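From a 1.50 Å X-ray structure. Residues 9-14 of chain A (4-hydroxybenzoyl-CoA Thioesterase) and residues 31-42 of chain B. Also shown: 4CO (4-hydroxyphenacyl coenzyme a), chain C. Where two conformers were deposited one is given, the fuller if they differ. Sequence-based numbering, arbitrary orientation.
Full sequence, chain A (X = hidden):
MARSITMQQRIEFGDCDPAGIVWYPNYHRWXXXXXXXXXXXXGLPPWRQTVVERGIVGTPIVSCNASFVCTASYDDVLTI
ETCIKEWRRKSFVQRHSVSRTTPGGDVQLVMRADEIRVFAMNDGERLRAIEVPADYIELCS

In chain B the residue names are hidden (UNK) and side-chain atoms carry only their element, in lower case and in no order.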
# COMPACT_ATOMS: atom_id res chain seq x y z
N GLN A 9 3.66 12.15 11.23
CA GLN A 9 3.05 11.49 10.10
C GLN A 9 1.57 11.92 9.92
O GLN A 9 0.73 11.74 10.81
CB GLN A 9 3.25 9.96 10.22
CG GLN A 9 2.54 9.24 9.06
CD GLN A 9 3.18 9.62 7.74
OE1 GLN A 9 4.39 9.50 7.63
NE2 GLN A 9 2.39 10.15 6.78
N ARG A 10 1.24 12.52 8.76
CA ARG A 10 -0.13 12.95 8.53
C ARG A 10 -0.90 11.80 7.92
O ARG A 10 -0.36 11.09 7.09
CB ARG A 10 -0.32 14.23 7.74
CG ARG A 10 -1.72 14.82 8.00
CD ARG A 10 -2.05 16.12 7.24
NE ARG A 10 -2.02 15.93 5.78
CZ ARG A 10 -1.54 16.81 4.87
NH1 ARG A 10 -1.04 18.00 5.21
NH2 ARG A 10 -1.57 16.49 3.58
N ILE A 11 -2.12 11.61 8.36
CA ILE A 11 -2.91 10.50 7.85
C ILE A 11 -3.71 11.02 6.69
O ILE A 11 -4.30 12.10 6.78
CB ILE A 11 -3.86 9.95 8.92
CG1 ILE A 11 -3.06 9.41 10.14
CG2 ILE A 11 -4.77 8.87 8.28
CD1 ILE A 11 -3.94 8.99 11.35
N GLU A 12 -3.71 10.24 5.62
CA GLU A 12 -4.38 10.60 4.40
C GLU A 12 -5.69 9.86 4.19
O GLU A 12 -5.92 8.83 4.79
CB GLU A 12 -3.41 10.40 3.20
CG GLU A 12 -2.20 11.38 3.22
CD GLU A 12 -2.60 12.85 3.23
OE1 GLU A 12 -3.69 13.28 2.86
OE2 GLU A 12 -1.65 13.67 3.64
N PHE A 13 -6.56 10.39 3.33
CA PHE A 13 -7.83 9.77 3.07
C PHE A 13 -7.66 8.31 2.63
O PHE A 13 -8.40 7.43 3.09
CB PHE A 13 -8.45 10.59 1.93
CG PHE A 13 -9.76 10.13 1.42
CD1 PHE A 13 -10.92 10.48 2.09
CD2 PHE A 13 -9.86 9.38 0.25
CE1 PHE A 13 -12.15 10.09 1.58
CE2 PHE A 13 -11.09 8.97 -0.28
CZ PHE A 13 -12.24 9.34 0.42
N GLY A 14 -6.71 8.08 1.75
CA GLY A 14 -6.47 6.74 1.22
C GLY A 14 -5.89 5.78 2.26
O GLY A 14 -5.92 4.56 2.03
N UNK B 31 -0.07 11.54 -5.27
CA UNK B 31 -0.88 12.44 -6.09
C UNK B 31 -2.25 12.61 -5.43
O UNK B 31 -2.79 13.68 -5.34
c UNK B 31 0.30 11.58 -9.65
c UNK B 31 1.22 13.02 -7.81
c UNK B 31 -1.04 11.92 -7.53
c UNK B 31 -0.04 12.54 -8.52
N UNK B 32 -2.81 11.49 -4.92
CA UNK B 32 -4.11 11.56 -4.25
C UNK B 32 -4.06 12.43 -2.99
O UNK B 32 -5.00 13.20 -2.69
o UNK B 32 -6.91 10.77 -4.49
c UNK B 32 -4.68 10.17 -3.96
c UNK B 32 -6.15 10.28 -3.67
o UNK B 32 -6.53 9.81 -2.50
N UNK B 33 -2.95 12.33 -2.24
CA UNK B 33 -2.85 13.16 -1.04
C UNK B 33 -2.68 14.62 -1.46
O UNK B 33 -3.24 15.55 -0.86
c UNK B 33 -1.63 12.72 -0.21
N UNK B 34 -1.89 14.84 -2.53
CA UNK B 34 -1.68 16.23 -2.96
C UNK B 34 -3.01 16.82 -3.49
O UNK B 34 -3.29 17.99 -3.36
c UNK B 34 -0.63 16.31 -4.06
N UNK B 35 -3.83 16.00 -4.14
CA UNK B 35 -5.13 16.47 -4.67
C UNK B 35 -6.04 17.00 -3.55
O UNK B 35 -6.69 18.05 -3.64
o UNK B 35 -7.20 15.60 -5.67
c UNK B 35 -5.84 15.30 -5.37
N UNK B 36 -6.10 16.21 -2.47
CA UNK B 36 -6.95 16.55 -1.35
C UNK B 36 -6.35 17.72 -0.58
O UNK B 36 -7.09 18.58 -0.09
n UNK B 36 -8.39 15.56 3.89
c UNK B 36 -7.13 15.36 -0.42
c UNK B 36 -8.39 15.49 0.43
n UNK B 36 -7.51 14.09 2.30
n UNK B 36 -6.41 14.51 4.27
c UNK B 36 -8.60 14.25 1.30
c UNK B 36 -7.46 14.73 3.47
N UNK B 37 -5.02 17.70 -0.46
CA UNK B 37 -4.31 18.77 0.23
C UNK B 37 -4.61 20.12 -0.43
O UNK B 37 -4.72 21.19 0.24
o UNK B 37 -2.03 19.72 2.17
c UNK B 37 -2.00 19.62 0.92
c UNK B 37 -2.78 18.49 0.21
n UNK B 37 -1.35 20.48 0.14
N UNK B 38 -4.72 20.09 -1.77
CA UNK B 38 -5.02 21.31 -2.52
C UNK B 38 -6.35 21.86 -2.06
O UNK B 38 -6.46 23.01 -1.70
c UNK B 38 -4.73 23.05 -5.37
c UNK B 38 -7.45 23.23 -5.99
c UNK B 38 -5.18 24.10 -6.18
o UNK B 38 -7.06 25.19 -7.26
c UNK B 38 -5.62 22.09 -4.87
c UNK B 38 -6.97 22.19 -5.19
c UNK B 38 -6.55 24.18 -6.48
c UNK B 38 -5.13 20.96 -4.02
N UNK B 39 -7.38 21.01 -2.04
CA UNK B 39 -8.67 21.50 -1.62
C UNK B 39 -8.68 21.95 -0.15
O UNK B 39 -9.30 22.99 0.15
c UNK B 39 -9.98 20.18 -3.32
c UNK B 39 -10.41 19.87 -6.09
c UNK B 39 -9.75 20.41 -1.85
c UNK B 39 -9.95 18.79 -5.33
c UNK B 39 -10.63 21.11 -5.47
c UNK B 39 -9.75 18.95 -3.95
c UNK B 39 -10.41 21.25 -4.10
N UNK B 40 -8.00 21.19 0.76
CA UNK B 40 -7.98 21.57 2.18
C UNK B 40 -7.31 22.94 2.34
O UNK B 40 -7.80 23.82 3.09
c UNK B 40 -9.45 19.39 3.95
c UNK B 40 -7.31 20.52 3.06
c UNK B 40 -8.15 19.24 3.16
c UNK B 40 -6.96 21.06 4.44
N UNK B 41 -6.20 23.11 1.63
CA UNK B 41 -5.49 24.36 1.72
C UNK B 41 -6.29 25.47 1.12
O UNK B 41 -6.14 26.62 1.53
c UNK B 41 -1.80 23.17 4.14
c UNK B 41 -4.09 24.25 1.14
n UNK B 41 -2.13 21.75 4.20
c UNK B 41 -3.20 23.33 1.99
c UNK B 41 -2.87 23.92 3.37
N UNK B 42 -7.12 25.15 0.14
CA UNK B 42 -7.94 26.17 -0.48
C UNK B 42 -9.14 26.56 0.40
O UNK B 42 -9.87 27.51 0.10
s UNK B 42 -7.03 26.00 -3.07
c UNK B 42 -8.40 25.80 -1.90
N1A 4CO C . -12.20 11.29 -19.55
C2A 4CO C . -12.57 12.60 -19.37
N3A 4CO C . -13.60 13.05 -18.72
C4A 4CO C . -14.33 12.06 -18.17
C5A 4CO C . -14.09 10.70 -18.28
C6A 4CO C . -12.95 10.31 -19.00
N6A 4CO C . -12.61 9.05 -19.17
N7A 4CO C . -15.06 9.96 -17.61
C8A 4CO C . -15.89 10.89 -17.11
N9A 4CO C . -15.51 12.16 -17.44
C1D 4CO C . -16.21 13.42 -17.15
C2D 4CO C . -17.48 13.55 -17.98
O2D 4CO C . -17.20 13.98 -19.32
C3D 4CO C . -18.17 14.66 -17.21
O3D 4CO C . -17.45 15.86 -17.33
P3D 4CO C . -18.15 17.23 -17.69
O7A 4CO C . -18.29 17.25 -19.14
O8A 4CO C . -19.45 17.32 -17.02
O9A 4CO C . -17.22 18.37 -17.20
C4D 4CO C . -17.90 14.16 -15.79
O4D 4CO C . -16.71 13.31 -15.88
C5D 4CO C . -19.02 13.47 -15.08
O5D 4CO C . -19.25 12.22 -15.73
P1A 4CO C . -20.74 11.83 -16.11
O1A 4CO C . -20.56 10.63 -16.94
O2A 4CO C . -21.43 12.89 -16.80
O3A 4CO C . -21.53 11.55 -14.84
P2A 4CO C . -21.77 10.19 -14.02
O4A 4CO C . -22.44 10.59 -12.76
O5A 4CO C . -22.65 9.33 -14.80
O6A 4CO C . -20.41 9.28 -13.87
CBP 4CO C . -18.84 8.60 -12.27
CCP 4CO C . -19.38 9.79 -13.07
CDP 4CO C . -19.96 7.95 -11.43
CEP 4CO C . -17.66 9.04 -11.41
CAP 4CO C . -18.47 7.43 -13.19
OAP 4CO C . -17.51 7.85 -14.16
C9P 4CO C . -17.67 6.38 -12.43
O9P 4CO C . -18.19 5.74 -11.54
N8P 4CO C . -16.26 6.24 -12.76
C7P 4CO C . -15.55 5.38 -11.81
C6P 4CO C . -14.94 6.18 -10.65
C5P 4CO C . -13.92 5.29 -9.93
O5P 4CO C . -14.21 4.20 -9.46
N4P 4CO C . -12.61 5.90 -9.84
C3P 4CO C . -11.57 5.05 -9.27
C2P 4CO C . -11.70 4.94 -7.78
S1P 4CO C . -12.28 6.43 -6.96
O1B 4CO C . -9.61 6.71 -5.12
C1B 4CO C . -10.75 7.07 -4.90
C2B 4CO C . -10.99 8.43 -4.39
C3B 4CO C . -12.32 8.83 -4.12
C4B 4CO C . -12.56 10.10 -3.61
C5B 4CO C . -11.48 10.97 -3.34
O2B 4CO C . -11.70 12.23 -2.76
C6B 4CO C . -10.15 10.56 -3.63
C7B 4CO C . -9.90 9.27 -4.16
CB 4CO C . -11.90 6.19 -5.18
O HOH W 1 -5.56 12.35 1.32
O HOH W 2 -3.97 15.65 2.02
O HOH W 3 -5.30 9.91 -0.01

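Position 31 has four side-chain carbons, forked at the second, and lies out of reach of residues 9-14 of chain A. It is Leu31(B).

Position 32 has two carbons, the second carrying two oxygens. One of the oxygens of position 32 sits 4.3 Å from CD2 of Phe13(A), and its CB points toward this stretch of chain A. This is a carboxylate, so Asp32(B), and the oxygen near the ring is OD2. Water 3 donates to OD2 of Asp32(B) (2.8 Å) and accepts from N of Gly14(A) (2.9 Å). OD1 of Asp32(B) lies 3.4 Å from C6B of the ligand 4CO.

Position 33 has one carbon; CB of position 33 packs 3.6 Å from CD of Glu12(A). It is Ala33(B); its methyl packs against the carboxylate carbon.

Position 34 also has a single carbon. It points away from this stretch of chain A: Ala34(B).

Position 35 has one carbon and one oxygen, a hydroxyl. It is out of reach of this stretch of chain A: Ser35(B).

Position 36 has three carbons, a nitrogen, and a carbon bearing two more nitrogens. A terminal nitrogen of position 36 lies 3.3 Å from OE1 of Glu12(A), and its chain nitrogen lies 3.6 Å from CB of Phe13(A). That is a guanidinium, so Arg36(B). It is covered more than any other residue of the two stretches. NH2 of Arg36(B) donates to OE1 of Glu12(A), near the guanidinium plane, forming a salt bridge.

Position 37 has two carbons, the second carrying one oxygen and one nitrogen. The oxygen of position 37 is 3.6 Å from NH2 of Arg10(A). The amide marks Asn37(B).

Position 38 has one carbon, then a six-carbon ring bearing an oxygen: Tyr38(B). Position 39 has the same pattern without the oxygen: Phe39(B). Neither ring reaches residues 9-14 of chain A.

Position 40 has four carbons, forked at the first, with one arm two carbons long. It is Ile40(B), without contact here.

Position 41 has four carbons in a row ending in nitrogen. The nitrogen of position 41 comes within 4.0 Å of NH1 of Arg10(A). It is Lys41(B), so this is an approach of like charges. NZ of Lys41(B) donates to OD1 of Asn37(B) at 2.9 Å.

Position 42 has one carbon and one sulfur, out of reach of this stretch of chain A: Cys42(B).

The contact is mainly polar and centres on Glu12(A). OE2 of Glu12(A) accepts from NH2 of Arg10(A) at 2.8 Å, a salt bridge within chain A, while OE1 binds Arg36(B). One carboxylate thus joins arginines of both chains. Water 1 donates to OE1 of Glu12(A) (2.6 Å) and accepts from NE of Arg36(B) (2.8 Å) and N of Phe13(A) (3.0 Å). Water 2 links OE1 of Glu12(A) (2.5 Å) to O of Ala33(B) (3.0 Å). Beside this network, O2B of 4CO lies over one face of the Phe13(A) ring.

Chain B (31-42) LDAASRNYFIKC
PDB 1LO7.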